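Side-chain contacts in aldehyde dehydrogenase 12 (Zea mays, PDB 6D97), which catalyses the NAD-dependent oxidation of L-glutamate gamma-semialdehyde to glutamate, the last step of proline catabolism in plants: residues A[298-303]-A[314-319]; A[334-339]-A[344-349]. One frame throughout, in Å; residues are numbered along the deposited sequence.

Interaction 1: A[298-303]-A[314-319]; sequences DWKILG and WVCDQD
K300 reaches from strand 298-302 to helix 309-321 and ends in a buried salt bridge, its NZ 2.8 Å from OD2 of D319. The lysine leaves the strand with CG anti to the backbone N (chi1 175°) and runs out extended until a bend at chi3 (-76°) turns the ammonium end toward the carboxylate; the two side chains cross at about a right angle. D319 OD2 receives NZ on its anti lone pair, on the side away from OD1. The segments 298-302 and 314-319 run almost antiparallel, at 171°, within the first two elements of a beta-alpha-beta unit that strand 331-337 completes. A thiol and a methyl flank the end of the lysine: C316 SG lies 3.7 Å from NZ of K300 and 3.9 Å from its CD, and V315 CG1 stands 3.7 Å from K300 NZ. Further bonds fix both charged ends, since K300 NZ also bonds Q331 OE1, while D319 takes T494 N on OD2 and pairs its OD1 with T495 OG1. A methionine in place of K300 would probably leave the buried carboxylate of D319 without its countercharge and Q331 OE1 without this donor. C316 packs in turn on M349 of the next helix.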
ATOM      1  N   ASP A 298     -20.029  12.468  21.682  1.00 38.66           N
ATOM      2  CA  ASP A 298     -19.699  11.053  21.491  1.00 36.08           C
ATOM      3  C   ASP A 298     -20.646  10.153  22.279  1.00 33.83           C
ATOM      4  O   ASP A 298     -20.983  10.441  23.437  1.00 37.35           O
ATOM      5  CB  ASP A 298     -18.252  10.835  21.915  1.00 36.70           C
ATOM      6  CG  ASP A 298     -17.355  11.970  21.453  1.00 47.98           C
ATOM      7  OD1 ASP A 298     -17.383  12.303  20.269  1.00 42.28           O
ATOM      8  OD2 ASP A 298     -16.595  12.506  22.265  1.00 46.66           O
ATOM      9  N   TRP A 299     -21.096   9.089  21.630  1.00 33.96           N
ATOM     10  CA  TRP A 299     -22.107   8.206  22.171  1.00 26.33           C
ATOM     11  C   TRP A 299     -21.512   6.837  22.460  1.00 29.39           C
ATOM     12  O   TRP A 299     -20.530   6.419  21.838  1.00 25.93           O
ATOM     13  CB  TRP A 299     -23.318   8.058  21.217  1.00 28.12           C
ATOM     14  CG  TRP A 299     -22.986   7.815  19.769  1.00 27.55           C
ATOM     15  CD1 TRP A 299     -22.929   8.747  18.770  1.00 26.40           C
ATOM     16  CD2 TRP A 299     -22.696   6.555  19.156  1.00 33.40           C
ATOM     17  NE1 TRP A 299     -22.608   8.142  17.577  1.00 33.62           N
ATOM     18  CE2 TRP A 299     -22.458   6.797  17.788  1.00 32.58           C
ATOM     19  CE3 TRP A 299     -22.606   5.244  19.635  1.00 33.71           C
ATOM     20  CZ2 TRP A 299     -22.136   5.779  16.895  1.00 37.75           C
ATOM     21  CZ3 TRP A 299     -22.283   4.237  18.752  1.00 32.07           C
ATOM     22  CH2 TRP A 299     -22.051   4.508  17.396  1.00 31.62           C
ATOM     23  N   LYS A 300     -22.116   6.150  23.427  1.00 33.99           N
ATOM     24  CA  LYS A 300     -21.854   4.746  23.702  1.00 30.14           C
ATOM     25  C   LYS A 300     -23.181   4.014  23.661  1.00 36.80           C
ATOM     26  O   LYS A 300     -24.142   4.425  24.322  1.00 33.90           O
ATOM     27  CB  LYS A 300     -21.174   4.546  25.057  1.00 27.66           C
ATOM     28  CG  LYS A 300     -20.988   3.089  25.433  1.00 27.41           C
ATOM     29  CD  LYS A 300     -20.211   2.954  26.729  1.00 26.39           C
ATOM     30  CE  LYS A 300     -18.727   3.216  26.516  1.00 27.73           C
ATOM     31  NZ  LYS A 300     -18.025   3.540  27.790  1.00 27.41           N
ATOM     32  N   ILE A 301     -23.241   2.963  22.853  1.00 29.08           N
ATOM     33  CA  ILE A 301     -24.404   2.093  22.764  1.00 30.81           C
ATOM     34  C   ILE A 301     -24.057   0.784  23.455  1.00 30.37           C
ATOM     35  O   ILE A 301     -23.023   0.172  23.157  1.00 36.18           O
ATOM     36  CB  ILE A 301     -24.819   1.844  21.304  1.00 34.51           C
ATOM     37  CG1 ILE A 301     -25.248   3.143  20.620  1.00 35.87           C
ATOM     38  CG2 ILE A 301     -25.937   0.828  21.245  1.00 31.81           C
ATOM     39  CD1 ILE A 301     -25.487   2.975  19.130  1.00 37.86           C
ATOM     40  N   LEU A 302     -24.906   0.366  24.386  1.00 34.42           N
ATOM     41  CA  LEU A 302     -24.796  -0.953  24.992  1.00 30.61           C
ATOM     42  C   LEU A 302     -25.701  -1.916  24.235  1.00 33.07           C
ATOM     43  O   LEU A 302     -26.893  -1.644  24.055  1.00 38.60           O
ATOM     44  CB  LEU A 302     -25.186  -0.917  26.471  1.00 32.23           C
ATOM     45  CG  LEU A 302     -24.521   0.086  27.418  1.00 32.53           C
ATOM     46  CD1 LEU A 302     -25.036  -0.135  28.833  1.00 35.20           C
ATOM     47  CD2 LEU A 302     -23.006  -0.015  27.381  1.00 32.64           C
ATOM     48  N   GLY A 303     -25.132  -3.030  23.788  1.00 29.70           N
ATOM     49  CA  GLY A 303     -25.895  -4.031  23.089  1.00 31.96           C
ATOM     50  C   GLY A 303     -26.733  -4.867  24.029  1.00 35.00           C
ATOM     51  O   GLY A 303     -26.773  -4.655  25.248  1.00 36.90           O
ATOM     52  N   TRP A 314     -16.586   0.486  34.774  1.00 33.30           N
ATOM     53  CA  TRP A 314     -15.329   1.207  34.939  1.00 31.19           C
ATOM     54  C   TRP A 314     -15.009   2.038  33.705  1.00 33.95           C
ATOM     55  O   TRP A 314     -14.602   3.202  33.812  1.00 33.25           O
ATOM     56  CB  TRP A 314     -14.203   0.218  35.233  1.00 28.22           C
ATOM     57  CG  TRP A 314     -12.824   0.791  35.145  1.00 33.45           C
ATOM     58  CD1 TRP A 314     -12.234   1.659  36.018  1.00 28.47           C
ATOM     59  CD2 TRP A 314     -11.847   0.506  34.138  1.00 24.31           C
ATOM     60  NE1 TRP A 314     -10.952   1.942  35.609  1.00 35.67           N
ATOM     61  CE2 TRP A 314     -10.691   1.246  34.457  1.00 29.60           C
ATOM     62  CE3 TRP A 314     -11.836  -0.303  32.997  1.00 34.03           C
ATOM     63  CZ2 TRP A 314      -9.538   1.200  33.675  1.00 33.78           C
ATOM     64  CZ3 TRP A 314     -10.691  -0.347  32.223  1.00 32.91           C
ATOM     65  CH2 TRP A 314      -9.560   0.400  32.565  1.00 31.31           C
ATOM     66  N   VAL A 315     -15.205   1.460  32.519  1.00 31.31           N
ATOM     67  CA  VAL A 315     -14.926   2.189  31.287  1.00 32.73           C
ATOM     68  C   VAL A 315     -15.889   3.354  31.127  1.00 32.19           C
ATOM     69  O   VAL A 315     -15.509   4.434  30.658  1.00 30.78           O
ATOM     70  CB  VAL A 315     -14.985   1.234  30.083  1.00 31.59           C
ATOM     71  CG1 VAL A 315     -14.800   2.003  28.796  1.00 24.62           C
ATOM     72  CG2 VAL A 315     -13.927   0.165  30.221  1.00 24.59           C
ATOM     73  N   CYS A 316     -17.149   3.158  31.522  1.00 31.53           N
ATOM     74  CA  CYS A 316     -18.118   4.248  31.481  1.00 34.02           C
ATOM     75  C   CYS A 316     -17.684   5.404  32.375  1.00 32.36           C
ATOM     76  O   CYS A 316     -17.790   6.572  31.986  1.00 27.71           O
ATOM     77  CB  CYS A 316     -19.499   3.737  31.892  1.00 32.79           C
ATOM     78  SG  CYS A 316     -20.446   2.925  30.579  1.00 36.73           S
ATOM     79  N   ASP A 317     -17.182   5.099  33.573  1.00 26.10           N
ATOM     80  CA  ASP A 317     -16.746   6.158  34.477  1.00 26.53           C
ATOM     81  C   ASP A 317     -15.509   6.868  33.943  1.00 25.47           C
ATOM     82  O   ASP A 317     -15.409   8.098  34.021  1.00 28.47           O
ATOM     83  CB  ASP A 317     -16.476   5.586  35.868  1.00 25.85           C
ATOM     84  CG  ASP A 317     -15.890   6.617  36.818  1.00 29.62           C
ATOM     85  OD1 ASP A 317     -16.655   7.482  37.298  1.00 30.35           O
ATOM     86  OD2 ASP A 317     -14.665   6.570  37.070  1.00 28.82           O
ATOM     87  N   GLN A 318     -14.550   6.111  33.406  1.00 29.67           N
ATOM     88  CA  GLN A 318     -13.347   6.734  32.868  1.00 34.16           C
ATOM     89  C   GLN A 318     -13.658   7.519  31.604  1.00 33.98           C
ATOM     90  O   GLN A 318     -13.126   8.617  31.403  1.00 29.66           O
ATOM     91  CB  GLN A 318     -12.278   5.675  32.595  1.00 32.34           C
ATOM     92  CG  GLN A 318     -11.709   5.041  33.855  1.00 33.34           C
ATOM     93  CD  GLN A 318     -10.840   5.996  34.657  1.00 32.19           C
ATOM     94  OE1 GLN A 318     -10.879   6.005  35.886  1.00 31.12           O
ATOM     95  NE2 GLN A 318     -10.046   6.800  33.963  1.00 26.21           N
ATOM     96  N   ASP A 319     -14.524   6.978  30.744  1.00 32.95           N
ATOM     97  CA  ASP A 319     -14.864   7.671  29.506  1.00 34.07           C
ATOM     98  C   ASP A 319     -15.556   8.994  29.795  1.00 31.81           C
ATOM     99  O   ASP A 319     -15.243  10.019  29.183  1.00 30.06           O
ATOM    100  CB  ASP A 319     -15.751   6.793  28.626  1.00 35.40           C
ATOM    101  CG  ASP A 319     -14.961   5.774  27.838  1.00 34.63           C
ATOM    102  OD1 ASP A 319     -13.746   5.979  27.637  1.00 33.14           O
ATOM    103  OD2 ASP A 319     -15.568   4.770  27.412  1.00 37.51           O
TER

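Interaction 2: A[334-339]-A[344-349]; sequences LFMHKN and GLLEKM
L334 and M336 point from strand 331-337 toward L345, L346 and M349 of helix 345-354, a strand-to-helix packing on one face of the mixed sheet in the Rossmann-like catalytic domain of the aldehyde dehydrogenase fold. The 334-337 and 345-349 axes stay 12.5 Å apart at 144°, a gap spanned by the side chains alone.

The contacts across it are all apolar, and the two methionines supply one side of each. L334 and M349 meet tip to tip, with CD2 of L334 3.9 Å from CE of M349 and almost as near its SD. The first two torsions of M349 set the sulfur beside L334 CD2, and the bend at chi3 turns CE to the same methyl. M336 lies across two leucines at a slant. Its SD rests 3.8 Å from CG of L346, with both methyls of that leucine close by, while the bend at chi3 (52°) carries CE to within 4.1 Å of L345 CD2. Sulfur and methyl are thus divided between successive residues of the helix. Outside the pair, L345 also packs on L302 and A313, and M336 on V440.

Hydrogen bonds act within each segment. G344 occupies the N-cap position of the helix with a positive phi, where a side chain would press on the preceding carbonyl oxygen, and its own O accepts K348 N. Beyond the strand, the backbone turns back on H337: N339 N lies in the plane of the imidazole and donates to H337 ND1 at 3.1 Å, the N-H pointing almost straight at the acceptor (178°).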
ATOM      1  N   LEU A 334     -25.194   7.921  26.766  1.00 29.16           N
ATOM      2  CA  LEU A 334     -25.160   6.472  26.919  1.00 29.63           C
ATOM      3  C   LEU A 334     -26.529   5.913  26.561  1.00 28.48           C
ATOM      4  O   LEU A 334     -27.515   6.204  27.246  1.00 32.16           O
ATOM      5  CB  LEU A 334     -24.772   6.085  28.352  1.00 28.30           C
ATOM      6  CG  LEU A 334     -24.614   4.602  28.698  1.00 31.02           C
ATOM      7  CD1 LEU A 334     -23.463   4.005  27.917  1.00 28.15           C
ATOM      8  CD2 LEU A 334     -24.388   4.416  30.187  1.00 28.52           C
ATOM      9  N   PHE A 335     -26.594   5.127  25.485  1.00 30.41           N
ATOM     10  CA  PHE A 335     -27.812   4.422  25.084  1.00 30.50           C
ATOM     11  C   PHE A 335     -27.769   3.029  25.709  1.00 30.65           C
ATOM     12  O   PHE A 335     -27.059   2.144  25.226  1.00 30.02           O
ATOM     13  CB  PHE A 335     -27.930   4.334  23.563  1.00 33.85           C
ATOM     14  CG  PHE A 335     -27.969   5.669  22.868  1.00 40.94           C
ATOM     15  CD1 PHE A 335     -29.171   6.328  22.663  1.00 42.15           C
ATOM     16  CD2 PHE A 335     -26.805   6.250  22.390  1.00 31.96           C
ATOM     17  CE1 PHE A 335     -29.210   7.551  22.014  1.00 34.12           C
ATOM     18  CE2 PHE A 335     -26.837   7.470  21.738  1.00 35.57           C
ATOM     19  CZ  PHE A 335     -28.041   8.121  21.549  1.00 30.37           C
ATOM     20  N   MET A 336     -28.538   2.830  26.778  1.00 34.76           N
ATOM     21  CA  MET A 336     -28.562   1.560  27.496  1.00 40.28           C
ATOM     22  C   MET A 336     -29.652   0.655  26.932  1.00 36.68           C
ATOM     23  O   MET A 336     -30.836   1.009  26.962  1.00 47.14           O
ATOM     24  CB  MET A 336     -28.806   1.777  28.990  1.00 33.74           C
ATOM     25  CG  MET A 336     -27.705   2.495  29.744  1.00 38.75           C
ATOM     26  SD  MET A 336     -28.124   2.559  31.493  1.00 40.86           S
ATOM     27  CE  MET A 336     -28.458   0.824  31.788  1.00 41.53           C
ATOM     28  N   HIS A 337     -29.261  -0.520  26.439  1.00 34.52           N
ATOM     29  CA  HIS A 337     -30.250  -1.536  26.103  1.00 35.44           C
ATOM     30  C   HIS A 337     -30.983  -1.966  27.367  1.00 38.40           C
ATOM     31  O   HIS A 337     -30.388  -2.067  28.444  1.00 34.62           O
ATOM     32  CB  HIS A 337     -29.588  -2.744  25.438  1.00 37.52           C
ATOM     33  CG  HIS A 337     -30.558  -3.679  24.781  1.00 41.80           C
ATOM     34  ND1 HIS A 337     -31.454  -4.448  25.494  1.00 42.31           N
ATOM     35  CD2 HIS A 337     -30.772  -3.970  23.476  1.00 41.29           C
ATOM     36  CE1 HIS A 337     -32.180  -5.167  24.657  1.00 43.06           C
ATOM     37  NE2 HIS A 337     -31.786  -4.896  23.425  1.00 42.00           N
ATOM     38  N   LYS A 338     -32.289  -2.218  27.232  1.00 47.25           N
ATOM     39  CA  LYS A 338     -33.122  -2.514  28.397  1.00 45.56           C
ATOM     40  C   LYS A 338     -32.581  -3.685  29.209  1.00 44.89           C
ATOM     41  O   LYS A 338     -32.766  -3.731  30.430  1.00 49.17           O
ATOM     42  CB  LYS A 338     -34.558  -2.797  27.947  1.00 46.80           C
ATOM     43  CG  LYS A 338     -35.592  -2.750  29.062  1.00 55.39           C
ATOM     44  CD  LYS A 338     -36.992  -3.010  28.521  1.00 56.44           C
ATOM     45  CE  LYS A 338     -38.040  -2.931  29.621  1.00 60.36           C
ATOM     46  NZ  LYS A 338     -37.816  -3.945  30.689  1.00 68.75           N
ATOM     47  N   ASN A 339     -31.893  -4.626  28.552  1.00 37.42           N
ATOM     48  CA  ASN A 339     -31.330  -5.771  29.262  1.00 40.93           C
ATOM     49  C   ASN A 339     -30.336  -5.342  30.332  1.00 45.13           C
ATOM     50  O   ASN A 339     -30.137  -6.062  31.317  1.00 57.43           O
ATOM     51  CB  ASN A 339     -30.660  -6.727  28.277  1.00 46.01           C
ATOM     52  CG  ASN A 339     -31.633  -7.309  27.276  1.00 44.40           C
ATOM     53  OD1 ASN A 339     -32.847  -7.158  27.414  1.00 42.36           O
ATOM     54  ND2 ASN A 339     -31.107  -7.985  26.263  1.00 48.87           N
ATOM     55  N   GLY A 344     -27.150  -3.821  37.421  1.00 34.58           N
ATOM     56  CA  GLY A 344     -26.385  -3.100  38.413  1.00 33.46           C
ATOM     57  C   GLY A 344     -25.385  -2.116  37.844  1.00 36.25           C
ATOM     58  O   GLY A 344     -24.579  -1.567  38.605  1.00 35.41           O
ATOM     59  N   LEU A 345     -25.417  -1.877  36.530  1.00 38.84           N
ATOM     60  CA  LEU A 345     -24.434  -1.002  35.896  1.00 42.58           C
ATOM     61  C   LEU A 345     -24.538   0.425  36.419  1.00 35.33           C
ATOM     62  O   LEU A 345     -23.537   1.018  36.836  1.00 40.09           O
ATOM     63  CB  LEU A 345     -24.620  -1.021  34.379  1.00 41.70           C
ATOM     64  CG  LEU A 345     -23.811   0.049  33.647  1.00 34.44           C
ATOM     65  CD1 LEU A 345     -22.378  -0.412  33.457  1.00 31.00           C
ATOM     66  CD2 LEU A 345     -24.452   0.409  32.324  1.00 37.92           C
ATOM     67  N   LEU A 346     -25.744   1.001  36.384  1.00 37.70           N
ATOM     68  CA  LEU A 346     -25.923   2.381  36.827  1.00 39.28           C
ATOM     69  C   LEU A 346     -25.535   2.547  38.289  1.00 38.56           C
ATOM     70  O   LEU A 346     -24.962   3.571  38.677  1.00 46.58           O
ATOM     71  CB  LEU A 346     -27.369   2.826  36.602  1.00 39.47           C
ATOM     72  CG  LEU A 346     -27.766   3.217  35.178  1.00 45.96           C
ATOM     73  CD1 LEU A 346     -29.243   3.592  35.119  1.00 47.83           C
ATOM     74  CD2 LEU A 346     -26.891   4.362  34.679  1.00 37.32           C
ATOM     75  N   GLU A 347     -25.841   1.542  39.116  1.00 42.75           N
ATOM     76  CA  GLU A 347     -25.444   1.585  40.520  1.00 43.18           C
ATOM     77  C   GLU A 347     -23.928   1.626  40.659  1.00 43.33           C
ATOM     78  O   GLU A 347     -23.393   2.390  41.472  1.00 34.53           O
ATOM     79  CB  GLU A 347     -26.024   0.383  41.270  1.00 43.92           C
ATOM     80  CG  GLU A 347     -27.532   0.446  41.491  1.00 48.39           C
ATOM     81  CD  GLU A 347     -28.330   0.213  40.216  1.00 63.49           C
ATOM     82  OE1 GLU A 347     -27.741  -0.280  39.228  1.00 58.53           O
ATOM     83  OE2 GLU A 347     -29.542   0.527  40.201  1.00 66.85           O
ATOM     84  N   LYS A 348     -23.217   0.819  39.862  1.00 44.58           N
ATOM     85  CA  LYS A 348     -21.758   0.851  39.891  1.00 39.68           C
ATOM     86  C   LYS A 348     -21.223   2.165  39.335  1.00 36.14           C
ATOM     87  O   LYS A 348     -20.219   2.688  39.832  1.00 40.86           O
ATOM     88  CB  LYS A 348     -21.184  -0.333  39.114  1.00 33.68           C
ATOM     89  CG  LYS A 348     -21.552  -1.688  39.688  1.00 46.52           C
ATOM     90  CD  LYS A 348     -21.272  -2.802  38.688  1.00 54.69           C
ATOM     91  CE  LYS A 348     -21.714  -4.157  39.218  1.00 42.20           C
ATOM     92  NZ  LYS A 348     -20.909  -4.595  40.393  1.00 36.89           N
ATOM     93  N   MET A 349     -21.881   2.715  38.308  1.00 30.80           N
ATOM     94  CA  MET A 349     -21.460   4.005  37.767  1.00 28.80           C
ATOM     95  C   MET A 349     -21.604   5.109  38.803  1.00 36.84           C
ATOM     96  O   MET A 349     -20.759   6.010  38.888  1.00 34.28           O
ATOM     97  CB  MET A 349     -22.268   4.340  36.512  1.00 28.40           C
ATOM     98  CG  MET A 349     -21.748   3.679  35.245  1.00 33.49           C
ATOM     99  SD  MET A 349     -22.902   3.771  33.862  1.00 37.82           S
ATOM    100  CE  MET A 349     -23.020   5.541  33.623  1.00 30.93           C
TER

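Interactions 1 and 2 follow one another along the chain, the first closing before the second opens, with centres 10 Å apart. Strands 298-302 and 331-337 are parallel neighbours in the seven-stranded mixed sheet, joined by backbone bonds such as K300 O to F335 N at 2.8 Å. Helix 309-321 is the crossover between them, and helix 345-354 follows the second strand. The two helices pack side by side on the same face of the sheet. The polar and the apolar contact therefore lie next to each other between the sheet and the two helices, away from the NAD pocket, while W314 and Q318 of helix 309-321 extend the structure to a second subunit.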